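Local coordinates for phosphoglycerol transferase GacH (Streptococcus pyogenes MGAS5005, PDB 6DGM), which probably transfers glycerol phosphate onto a streptococcal rhamnose polysaccharide, this piece being its manganese-bound, sulfatase-like catalytic domain, with sn-glycerol-1-phosphate held in the pocket, at residues Ile173-Gly177 with Leu178-Asp182; Val185-Asn188 with Ile189-Leu192; Leu192-Pro195 with Ser196-Gln199; Lys225-Glu229 with Glu230-Asn234; Thr236-Ala239 with Arg240-Phe244. All coordinates share one frame; numbering follows the deposited sequence.

Contact 1. Residues Ile173-Gly177 with Leu178-Asp182; sequences IENVG and LLTSD
A short, irregular beta hairpin brings Asn175 and Val176 back against Leu179, Thr180 and Ser181, and it illustrates how a turn with few direct bonds can be completed by water. Asn175 and Thr180 form an antiparallel non-hydrogen-bonded pair. A direct backbone bond lies just beyond it, where Ser181 N donates to Glu174 O at 2.8 Å, almost straight (172°) and in the carbonyl plane. The second link, from Val176 N to Leu179 O, is longer at 3.2 Å and bent at the hydrogen. The same Leu179 O also receives a CA-H...O contact from Asn175.

On one face the CG2 branch of Val176 presses on Ser181 CB at 3.5 Å, a tight carbon pair; CG2 reaches it because it stands beside the backbone N while CG1 is anti to that N (chi1 163°). Asn175, whose side chain diverges from that of Thr180, is joined to the other arm by water at both ends of its amide: one water accepts from ND2 and also bonds Thr180 OG1, while another donates to OD1 and to Leu178 O. A further water links Glu174 OE1 with Ser181 OG, whose hydroxyl is also bonded to Thr184. At the bend, Gly177 adopts a positive phi, where a CB would be jammed against the preceding carbonyl.

The Leu179 side chain is about 8 Å from the bound sn-glycerol-1-phosphate. Ser181 occupies the N-cap position of helix 182-192, so the hairpin leads directly into that helix, while Val176 rests on Leu241 and Phe244 of helix 229-257.

Contact 2. Residues Val185-Asn188 with Ile189-Leu192; sequences VYNN and ILSL
Ile189 packs back on Val185 and Tyr186 one turn earlier in helix 182-192, and this buried side contrasts with a polar, watered one. On the packed side, Ile189 CD1 lies 4.3 Å from Val185 CG1 and approaches the Tyr186 ring at its edge, near the ring plane. Its CG1 lies 3.4 Å from Val185 O, the carbonyl that also accepts the backbone bond from Ile189 N. Tyr186 O and Asn187 O take the next two helical N-H groups.

The looser side begins at Asn187, whose OD1 merely brushes Leu190 CD1 at 3.6 Å as the two side chains cross obliquely. Ser191 turns its OG between its own N and carbonyl carbon (chi1 71°), which carries the hydroxyl back to donate to Asn188 O at 2.9 Å. That carbonyl also receives a weak bond from Leu192 N. A water donates to both Ser191 OG and Asn188 OD1; the Asn188 amide is held further by Thr184 O and Lys171 N.

Val185 and Ile189 lean on Val203 of strand 200-204, Leu192 reaches strands 135-139 and 159-162, and Tyr186 stacks on Phe252 of helix 229-257.

Contact 3. Residues Leu192-Pro195 with Ser196-Gln199; sequences LINP and SESQ
The amide of Gln199 reaches across to the chain at Leu192 and Asn194 and grips it with both its ends. Its NE2 donates to Leu192 O at 3.0 Å, close to straight at 173°, with that oxygen lying in the amide plane. Its OE1 accepts from Asn194 N at 2.9 Å, but here the donor stands above the plane of the side-chain carbonyl. Two backbone groups two residues apart thus fix the rotation of one amide. Beyond CG the Gln199 chain is extended, which carries the amide to this position, and its side chain passes Ile193 at an angle, OE1 lying 3.4 Å from Ile193 CA.

The Asn194 side chain points toward the bend. CG is anti to the backbone N (chi1 179°), and OD1 accepts from Ser196 N at 3.0 Å, again from above the carbonyl plane, forming an Asx turn. Glu197 CG, anti to its own carbonyl carbon, lies 3.6 Å from Asn194 ND2, and the bend at chi2 then turns the carboxylate, whose plane is 70° from the amide. The Glu197 carboxylate itself is bonded to Asn134. In the backbone, Glu197 N donates to Asn194 O, closing the type I beta turn from Asn194 to Glu197 on which the Asx turn is laid.

In chemical terms, a loop without regular secondary structure supplements its backbone bonds with side-chain amides: Asn194 braces the turn from within, and Gln199, a buried residue with both ends of its amide engaged, ties Leu192 and Asn194 to the residue just before strand 200-204.

Contact 4. Residues Lys225-Glu229 with Glu230-Asn234; sequences KNFTE and EENHN
Thr228 and Glu231 form a capping box at the start of helix 229-257, each side chain accepting from the other's backbone N. Among these reciprocal hydrogen bonds, Glu231 N reaches Thr228 OG1 at 3.0 Å, and Thr228 N reaches Glu231 OE1 at 2.9 Å. The latter oxygen is met on its anti side, the donor 32° out of the carboxylate plane. Thr228 holds OG1 between its own N and carbonyl carbon (chi1 65°), which aims it into the first turn. Backbone bonds from Asn232 N to Thr228 O and from His233 N to Glu229 O begin the regular helix.

Water supplies a further link, donating to both Asn226 O and Glu231 OE1.

Van der Waals packing comes from Phe227. Its side chain crosses that of Glu231 at about a right angle, CD2 lying 3.7 Å from Glu231 CB. The Asn232 amide, tilted 27° from the ring plane, brings OD1 to 3.1 Å from Phe227 CB; that oxygen accepts from Gly224 N.

The box thus satisfies the first-turn N-H of Glu231 and that of the N-cap residue Thr228, and the Glu231 carboxylate, near the positive end of the helix dipole, is probably favoured in its charged form.

Contact 5. Residues Thr236-Ala239 with Arg240-Phe244; sequences TSYA and RLLSF
In the middle of helix 229-257, the extended Arg240 side chain runs beside Thr236, one turn earlier, an i to i+4 pair pointing the same way. Its CB stands near two helical carbonyls, 3.6 Å from both Thr236 O and Ser237 O. CG follows at 3.3 Å from Thr236 O, the same oxygen that accepts the backbone bond from Arg240 N. CD is still beside that carbonyl, and from there the chain carries NE to 3.5 Å from Thr236 CG2. At the tip, this methyl sits over the centre of one guanidinium face, 3.4 Å from CZ. Thr236 can present it because CG2 is anti to the backbone N, while OG1 turns to Asn232 O and Ala222 N. The guanidinium nitrogens bond to loop carbonyls instead: NE to Ile220 O, NH1 to Ser214 O, and NH2 weakly to Glu218 O.

Another side of the helix repeats the spacing with an aromatic ring. Leu242 CG lies over a face of Tyr238, 4.0 Å from the ring centroid, in a CH-pi contact. The Tyr238 hydroxyl bonds with Ser48 O and Ser50 N, the side chain being about 8 Å from that of the manganese ligand Glu47, and Trp212 meets the ring edge-to-face. Three residues after Arg240, Ser243 OG donates in the carbonyl plane, on a lone pair, to Arg240 O at 2.6 Å.

In the fold
From the N terminus, contact 1 closes a tight hairpin that runs directly into helix 182-192, where contact 2 follows along successive turns. Contact 3 shares Leu192 with contact 2 and closes the loop that returns the chain to strand 200-204 of the main sheet. Contact 4 then opens helix 229-257, some 45 Å from contact 3 between centres and on the opposite side of the chain's centre; contact 5 continues along the same helix. All five are local and in series, and none encloses another. Only contacts 1 and 5 touch without adjoining in the chain: Val176 meets Leu241 and Phe244, Gly177 meets Leu241, and the hairpin rests on the long helix.

Contact 1. Residues Ile173-Gly177 with Leu178-Asp182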
# COMPACT_ATOMS: atom_id res chain seq x y z
N ILE A 173 -16.09 -7.29 17.84
CA ILE A 173 -15.19 -6.15 17.90
C ILE A 173 -14.58 -6.07 19.28
O ILE A 173 -15.29 -6.11 20.30
CB ILE A 173 -15.96 -4.86 17.58
CG1 ILE A 173 -16.49 -4.88 16.15
CG2 ILE A 173 -15.08 -3.64 17.78
CD1 ILE A 173 -17.45 -3.75 15.86
N GLU A 174 -13.26 -5.96 19.34
CA GLU A 174 -12.53 -5.75 20.58
C GLU A 174 -11.49 -4.67 20.33
O GLU A 174 -11.01 -4.51 19.20
CB GLU A 174 -11.80 -7.00 21.03
CG GLU A 174 -12.70 -8.18 21.34
CD GLU A 174 -11.91 -9.41 21.72
OE1 GLU A 174 -11.03 -9.83 20.93
OE2 GLU A 174 -12.14 -9.93 22.84
N ASN A 175 -11.19 -3.92 21.38
CA ASN A 175 -10.18 -2.88 21.31
C ASN A 175 -8.90 -3.38 21.96
O ASN A 175 -8.93 -4.10 22.96
CB ASN A 175 -10.60 -1.62 22.07
CG ASN A 175 -11.77 -0.89 21.46
OD1 ASN A 175 -12.30 0.04 22.08
ND2 ASN A 175 -12.18 -1.28 20.27
N VAL A 176 -7.78 -3.03 21.35
CA VAL A 176 -6.44 -3.19 21.92
C VAL A 176 -5.85 -1.78 21.85
O VAL A 176 -5.66 -1.23 20.75
CB VAL A 176 -5.60 -4.21 21.16
CG1 VAL A 176 -4.14 -4.06 21.49
CG2 VAL A 176 -6.10 -5.63 21.48
N GLY A 177 -5.60 -1.18 23.01
CA GLY A 177 -5.47 0.26 23.07
C GLY A 177 -6.84 0.91 23.06
O GLY A 177 -7.83 0.33 23.49
N LEU A 178 -6.89 2.14 22.58
CA LEU A 178 -8.15 2.88 22.55
C LEU A 178 -9.05 2.51 21.37
O LEU A 178 -10.25 2.81 21.41
CB LEU A 178 -7.86 4.37 22.47
CG LEU A 178 -7.11 4.94 23.67
CD1 LEU A 178 -6.73 6.37 23.40
CD2 LEU A 178 -7.98 4.82 24.92
N LEU A 179 -8.50 1.87 20.33
CA LEU A 179 -9.19 1.70 19.05
C LEU A 179 -9.31 0.21 18.71
O LEU A 179 -8.80 -0.66 19.43
CB LEU A 179 -8.46 2.50 17.97
CG LEU A 179 -8.28 3.99 18.29
CD1 LEU A 179 -7.27 4.62 17.38
CD2 LEU A 179 -9.63 4.71 18.19
N THR A 180 -9.99 -0.06 17.60
CA THR A 180 -10.30 -1.43 17.22
C THR A 180 -9.02 -2.22 16.99
O THR A 180 -8.12 -1.77 16.27
CB THR A 180 -11.11 -1.45 15.92
OG1 THR A 180 -12.36 -0.79 16.08
CG2 THR A 180 -11.39 -2.88 15.49
N SER A 181 -8.94 -3.41 17.58
CA SER A 181 -7.71 -4.18 17.49
C SER A 181 -7.46 -4.70 16.07
O SER A 181 -8.38 -4.98 15.29
CB SER A 181 -7.76 -5.39 18.42
OG SER A 181 -8.76 -6.32 18.03
N ASP A 182 -6.17 -4.88 15.77
CA ASP A 182 -5.80 -5.58 14.53
C ASP A 182 -6.30 -7.02 14.55
O ASP A 182 -6.67 -7.55 13.50
CB ASP A 182 -4.28 -5.54 14.33
CG ASP A 182 -3.77 -4.17 13.93
OD1 ASP A 182 -4.57 -3.26 13.64
OD2 ASP A 182 -2.54 -4.01 13.91
O HOH W 1 -8.86 -8.24 19.87
O HOH W 2 -13.72 -0.20 18.46
O HOH W 3 -12.88 2.34 21.37
O HOH W 4 -5.67 1.28 19.86

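Contact 2. Residues Val185-Asn188 with Ile189-Leu192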
# COMPACT_ATOMS: atom_id res chain seq x y z
N VAL A 185 -9.63 -6.97 13.04
CA VAL A 185 -9.56 -6.82 11.59
C VAL A 185 -9.16 -8.14 10.93
O VAL A 185 -9.82 -8.61 9.98
CB VAL A 185 -8.60 -5.67 11.22
CG1 VAL A 185 -8.40 -5.61 9.72
CG2 VAL A 185 -9.16 -4.35 11.75
N TYR A 186 -8.08 -8.76 11.42
CA TYR A 186 -7.59 -9.98 10.80
C TYR A 186 -8.63 -11.09 10.85
O TYR A 186 -8.82 -11.81 9.86
CB TYR A 186 -6.31 -10.43 11.52
CG TYR A 186 -5.09 -9.55 11.33
CD1 TYR A 186 -4.89 -8.84 10.17
CD2 TYR A 186 -4.14 -9.44 12.33
CE1 TYR A 186 -3.78 -8.04 10.00
CE2 TYR A 186 -3.03 -8.66 12.17
CZ TYR A 186 -2.85 -7.97 10.99
OH TYR A 186 -1.73 -7.19 10.83
N ASN A 187 -9.34 -11.22 11.98
CA ASN A 187 -10.31 -12.30 12.09
C ASN A 187 -11.53 -12.04 11.23
O ASN A 187 -12.14 -12.99 10.72
CB ASN A 187 -10.65 -12.54 13.55
CG ASN A 187 -9.59 -13.37 14.24
OD1 ASN A 187 -8.82 -14.09 13.58
ND2 ASN A 187 -9.54 -13.30 15.56
N ASN A 188 -11.85 -10.77 11.00
CA ASN A 188 -12.93 -10.46 10.06
C ASN A 188 -12.51 -10.73 8.61
O ASN A 188 -13.34 -11.16 7.81
CB ASN A 188 -13.41 -9.04 10.27
CG ASN A 188 -14.46 -8.96 11.35
OD1 ASN A 188 -15.66 -9.02 11.07
ND2 ASN A 188 -14.03 -8.86 12.61
N ILE A 189 -11.24 -10.49 8.25
CA ILE A 189 -10.77 -10.93 6.93
C ILE A 189 -10.95 -12.44 6.80
O ILE A 189 -11.54 -12.93 5.83
CB ILE A 189 -9.31 -10.54 6.70
CG1 ILE A 189 -9.13 -9.02 6.72
CG2 ILE A 189 -8.81 -11.12 5.35
CD1 ILE A 189 -7.68 -8.64 6.77
N LEU A 190 -10.44 -13.19 7.78
CA LEU A 190 -10.48 -14.65 7.70
C LEU A 190 -11.90 -15.17 7.54
O LEU A 190 -12.13 -16.13 6.80
CB LEU A 190 -9.82 -15.25 8.94
CG LEU A 190 -8.31 -15.04 9.05
CD1 LEU A 190 -7.80 -15.51 10.42
CD2 LEU A 190 -7.55 -15.74 7.93
N SER A 191 -12.87 -14.56 8.23
CA SER A 191 -14.25 -15.02 8.14
C SER A 191 -14.88 -14.75 6.78
O SER A 191 -15.92 -15.35 6.46
CB SER A 191 -15.09 -14.37 9.24
OG SER A 191 -15.29 -13.00 8.96
N LEU A 192 -14.31 -13.85 5.99
CA LEU A 192 -14.87 -13.53 4.68
C LEU A 192 -14.14 -14.23 3.54
O LEU A 192 -14.65 -14.23 2.41
CB LEU A 192 -14.83 -12.02 4.45
CG LEU A 192 -15.72 -11.18 5.36
CD1 LEU A 192 -15.43 -9.68 5.16
CD2 LEU A 192 -17.16 -11.48 5.09
O HOH W 5 -16.67 -10.33 8.83

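Contact 3. Residues Leu192-Pro195 with Ser196-Gln199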
# COMPACT_ATOMS: atom_id res chain seq x y z
N LEU A 192 -14.31 -13.85 5.99
CA LEU A 192 -14.87 -13.53 4.68
C LEU A 192 -14.14 -14.23 3.54
O LEU A 192 -14.65 -14.23 2.41
CB LEU A 192 -14.83 -12.02 4.45
CG LEU A 192 -15.72 -11.18 5.36
CD1 LEU A 192 -15.43 -9.68 5.16
CD2 LEU A 192 -17.16 -11.48 5.09
N ILE A 193 -12.97 -14.82 3.80
CA ILE A 193 -12.25 -15.53 2.74
C ILE A 193 -13.06 -16.73 2.30
O ILE A 193 -13.48 -17.57 3.12
CB ILE A 193 -10.84 -15.91 3.18
CG1 ILE A 193 -9.98 -14.64 3.31
CG2 ILE A 193 -10.20 -16.87 2.16
CD1 ILE A 193 -8.62 -14.86 3.94
N ASN A 194 -13.26 -16.84 0.99
CA ASN A 194 -14.07 -17.89 0.38
C ASN A 194 -13.15 -18.58 -0.61
O ASN A 194 -12.87 -18.02 -1.69
CB ASN A 194 -15.27 -17.29 -0.33
CG ASN A 194 -16.14 -18.36 -1.01
OD1 ASN A 194 -15.75 -19.52 -1.12
ND2 ASN A 194 -17.32 -17.95 -1.46
N PRO A 195 -12.63 -19.77 -0.28
CA PRO A 195 -11.69 -20.45 -1.18
C PRO A 195 -12.24 -20.78 -2.55
O PRO A 195 -11.45 -21.13 -3.44
CB PRO A 195 -11.32 -21.74 -0.41
CG PRO A 195 -11.80 -21.54 0.99
CD PRO A 195 -12.90 -20.53 0.96
N SER A 196 -13.56 -20.74 -2.74
CA SER A 196 -14.17 -21.00 -4.04
C SER A 196 -14.15 -19.79 -4.95
O SER A 196 -14.61 -19.88 -6.10
CB SER A 196 -15.61 -21.44 -3.86
OG SER A 196 -15.67 -22.66 -3.14
N GLU A 197 -13.65 -18.66 -4.47
CA GLU A 197 -13.62 -17.43 -5.25
C GLU A 197 -12.22 -16.82 -5.18
O GLU A 197 -11.45 -17.08 -4.26
CB GLU A 197 -14.60 -16.39 -4.69
CG GLU A 197 -16.04 -16.84 -4.62
CD GLU A 197 -16.72 -16.94 -5.97
OE1 GLU A 197 -16.33 -16.22 -6.92
OE2 GLU A 197 -17.66 -17.75 -6.08
N SER A 198 -11.90 -16.01 -6.19
CA SER A 198 -10.75 -15.12 -6.14
C SER A 198 -11.24 -13.76 -5.67
O SER A 198 -12.11 -13.14 -6.31
CB SER A 198 -10.10 -15.00 -7.52
OG SER A 198 -9.47 -16.22 -7.86
N GLN A 199 -10.68 -13.29 -4.55
CA GLN A 199 -11.15 -12.08 -3.90
C GLN A 199 -10.04 -11.05 -3.80
O GLN A 199 -8.85 -11.37 -3.73
CB GLN A 199 -11.65 -12.41 -2.48
CG GLN A 199 -12.83 -13.36 -2.45
CD GLN A 199 -13.07 -13.88 -1.05
OE1 GLN A 199 -12.22 -14.57 -0.49
NE2 GLN A 199 -14.20 -13.53 -0.47

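Contact 4. Residues Lys225-Glu229 with Glu230-Asn234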
# COMPACT_ATOMS: atom_id res chain seq x y z
N LYS A 225 16.82 9.95 22.67
CA LYS A 225 17.79 10.92 23.15
C LYS A 225 17.15 12.30 23.25
O LYS A 225 16.56 12.79 22.28
CB LYS A 225 18.98 10.96 22.19
CG LYS A 225 20.13 11.84 22.65
CD LYS A 225 21.29 11.83 21.66
CE LYS A 225 22.37 12.82 22.08
NZ LYS A 225 23.61 12.68 21.26
N ASN A 226 17.23 12.90 24.44
CA ASN A 226 16.69 14.24 24.67
C ASN A 226 15.19 14.32 24.45
O ASN A 226 14.65 15.42 24.27
CB ASN A 226 17.41 15.27 23.80
CG ASN A 226 18.87 15.36 24.14
OD1 ASN A 226 19.23 15.39 25.31
ND2 ASN A 226 19.72 15.39 23.12
N PHE A 227 14.49 13.19 24.50
CA PHE A 227 13.04 13.23 24.38
C PHE A 227 12.42 13.81 25.65
O PHE A 227 12.94 13.63 26.76
CB PHE A 227 12.46 11.83 24.19
CG PHE A 227 12.51 11.33 22.78
CD1 PHE A 227 13.40 11.85 21.86
CD2 PHE A 227 11.65 10.34 22.39
CE1 PHE A 227 13.44 11.35 20.55
CE2 PHE A 227 11.67 9.85 21.09
CZ PHE A 227 12.56 10.35 20.17
N THR A 228 11.28 14.46 25.48
CA THR A 228 10.46 14.84 26.62
C THR A 228 9.81 13.60 27.23
O THR A 228 9.76 12.52 26.62
CB THR A 228 9.35 15.78 26.18
OG1 THR A 228 8.46 15.09 25.30
CG2 THR A 228 9.93 17.01 25.47
N GLU A 229 9.28 13.76 28.45
CA GLU A 229 8.54 12.67 29.07
C GLU A 229 7.39 12.21 28.18
O GLU A 229 7.17 11.01 28.01
CB GLU A 229 8.01 13.13 30.43
CG GLU A 229 9.10 13.38 31.47
CD GLU A 229 9.64 14.83 31.49
OE1 GLU A 229 9.48 15.59 30.49
OE2 GLU A 229 10.23 15.22 32.52
N GLU A 230 6.66 13.17 27.59
CA GLU A 230 5.53 12.83 26.73
C GLU A 230 5.98 12.05 25.49
O GLU A 230 5.34 11.08 25.09
CB GLU A 230 4.81 14.11 26.32
CG GLU A 230 3.65 13.92 25.34
CD GLU A 230 2.95 15.25 24.98
OE1 GLU A 230 3.35 16.32 25.50
OE2 GLU A 230 2.00 15.20 24.19
N GLU A 231 7.07 12.50 24.85
CA GLU A 231 7.58 11.78 23.69
C GLU A 231 7.96 10.35 24.06
O GLU A 231 7.65 9.41 23.32
CB GLU A 231 8.76 12.54 23.09
CG GLU A 231 8.33 13.83 22.36
CD GLU A 231 9.48 14.81 22.08
OE1 GLU A 231 10.56 14.73 22.71
OE2 GLU A 231 9.27 15.68 21.22
N ASN A 232 8.65 10.17 25.19
CA ASN A 232 9.04 8.83 25.62
C ASN A 232 7.82 7.98 25.94
O ASN A 232 7.79 6.79 25.63
CB ASN A 232 9.94 8.90 26.85
CG ASN A 232 11.38 9.25 26.51
OD1 ASN A 232 11.80 9.07 25.38
ND2 ASN A 232 12.14 9.72 27.51
N HIS A 233 6.80 8.58 26.55
CA HIS A 233 5.60 7.82 26.90
C HIS A 233 4.84 7.40 25.65
O HIS A 233 4.39 6.25 25.55
CB HIS A 233 4.70 8.66 27.81
CG HIS A 233 3.55 7.90 28.39
ND1 HIS A 233 3.73 6.80 29.20
CD2 HIS A 233 2.21 8.04 28.24
CE1 HIS A 233 2.55 6.32 29.55
NE2 HIS A 233 1.61 7.06 28.99
N ASN A 234 4.69 8.32 24.69
CA ASN A 234 4.05 7.96 23.43
C ASN A 234 4.81 6.85 22.72
O ASN A 234 4.20 5.90 22.21
CB ASN A 234 3.95 9.18 22.53
CG ASN A 234 2.76 10.05 22.86
OD1 ASN A 234 1.75 9.58 23.35
ND2 ASN A 234 2.88 11.34 22.58
O HOH W 6 12.73 16.28 22.41

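Contact 5. Residues Thr236-Ala239 with Arg240-Phe244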
# COMPACT_ATOMS: atom_id res chain seq x y z
N THR A 236 6.76 4.59 24.03
CA THR A 236 6.58 3.34 24.78
C THR A 236 5.21 2.74 24.51
O THR A 236 5.10 1.54 24.26
CB THR A 236 6.80 3.61 26.26
OG1 THR A 236 8.18 3.93 26.48
CG2 THR A 236 6.41 2.39 27.13
N SER A 237 4.15 3.56 24.58
CA SER A 237 2.81 3.05 24.32
C SER A 237 2.69 2.51 22.91
O SER A 237 2.08 1.45 22.68
CB SER A 237 1.79 4.18 24.49
OG SER A 237 1.86 4.75 25.79
N TYR A 238 3.24 3.23 21.93
CA TYR A 238 3.23 2.78 20.55
C TYR A 238 3.98 1.46 20.38
O TYR A 238 3.52 0.56 19.68
CB TYR A 238 3.86 3.86 19.67
CG TYR A 238 4.14 3.44 18.25
CD1 TYR A 238 3.12 3.41 17.32
CD2 TYR A 238 5.43 3.08 17.86
CE1 TYR A 238 3.39 3.02 16.01
CE2 TYR A 238 5.70 2.71 16.56
CZ TYR A 238 4.67 2.67 15.65
OH TYR A 238 4.94 2.29 14.35
N ALA A 239 5.17 1.34 21.01
CA ALA A 239 5.94 0.11 20.89
C ALA A 239 5.18 -1.08 21.49
O ALA A 239 5.22 -2.19 20.93
CB ALA A 239 7.31 0.24 21.56
N ARG A 240 4.51 -0.87 22.61
CA ARG A 240 3.68 -1.92 23.20
C ARG A 240 2.58 -2.34 22.24
O ARG A 240 2.34 -3.53 22.04
CB ARG A 240 3.09 -1.44 24.53
CG ARG A 240 4.13 -1.34 25.62
CD ARG A 240 3.61 -0.54 26.79
NE ARG A 240 4.60 -0.54 27.86
CZ ARG A 240 4.55 0.23 28.94
NH1 ARG A 240 3.56 1.08 29.10
NH2 ARG A 240 5.53 0.15 29.84
N LEU A 241 1.90 -1.36 21.63
CA LEU A 241 0.85 -1.67 20.66
C LEU A 241 1.42 -2.42 19.45
O LEU A 241 0.79 -3.37 18.96
CB LEU A 241 0.14 -0.39 20.24
CG LEU A 241 -0.73 0.22 21.35
CD1 LEU A 241 -1.19 1.62 20.94
CD2 LEU A 241 -1.95 -0.63 21.62
N LEU A 242 2.61 -2.05 18.99
CA LEU A 242 3.22 -2.79 17.89
C LEU A 242 3.43 -4.25 18.25
O LEU A 242 3.31 -5.13 17.38
CB LEU A 242 4.57 -2.19 17.48
CG LEU A 242 4.57 -0.95 16.62
CD1 LEU A 242 6.01 -0.71 16.12
CD2 LEU A 242 3.63 -1.01 15.43
N SER A 243 3.79 -4.53 19.51
CA SER A 243 4.05 -5.90 19.91
C SER A 243 2.81 -6.78 19.72
O SER A 243 2.94 -7.97 19.39
CB SER A 243 4.57 -5.95 21.36
OG SER A 243 3.51 -5.89 22.30
N PHE A 244 1.61 -6.22 19.93
CA PHE A 244 0.38 -6.98 19.68
C PHE A 244 0.18 -7.17 18.18
O PHE A 244 -0.12 -8.28 17.72
CB PHE A 244 -0.85 -6.28 20.27
CG PHE A 244 -0.90 -6.28 21.77
CD1 PHE A 244 -1.35 -7.40 22.45
CD2 PHE A 244 -0.55 -5.15 22.50
CE1 PHE A 244 -1.40 -7.41 23.84
CE2 PHE A 244 -0.59 -5.17 23.89
CZ PHE A 244 -1.03 -6.29 24.56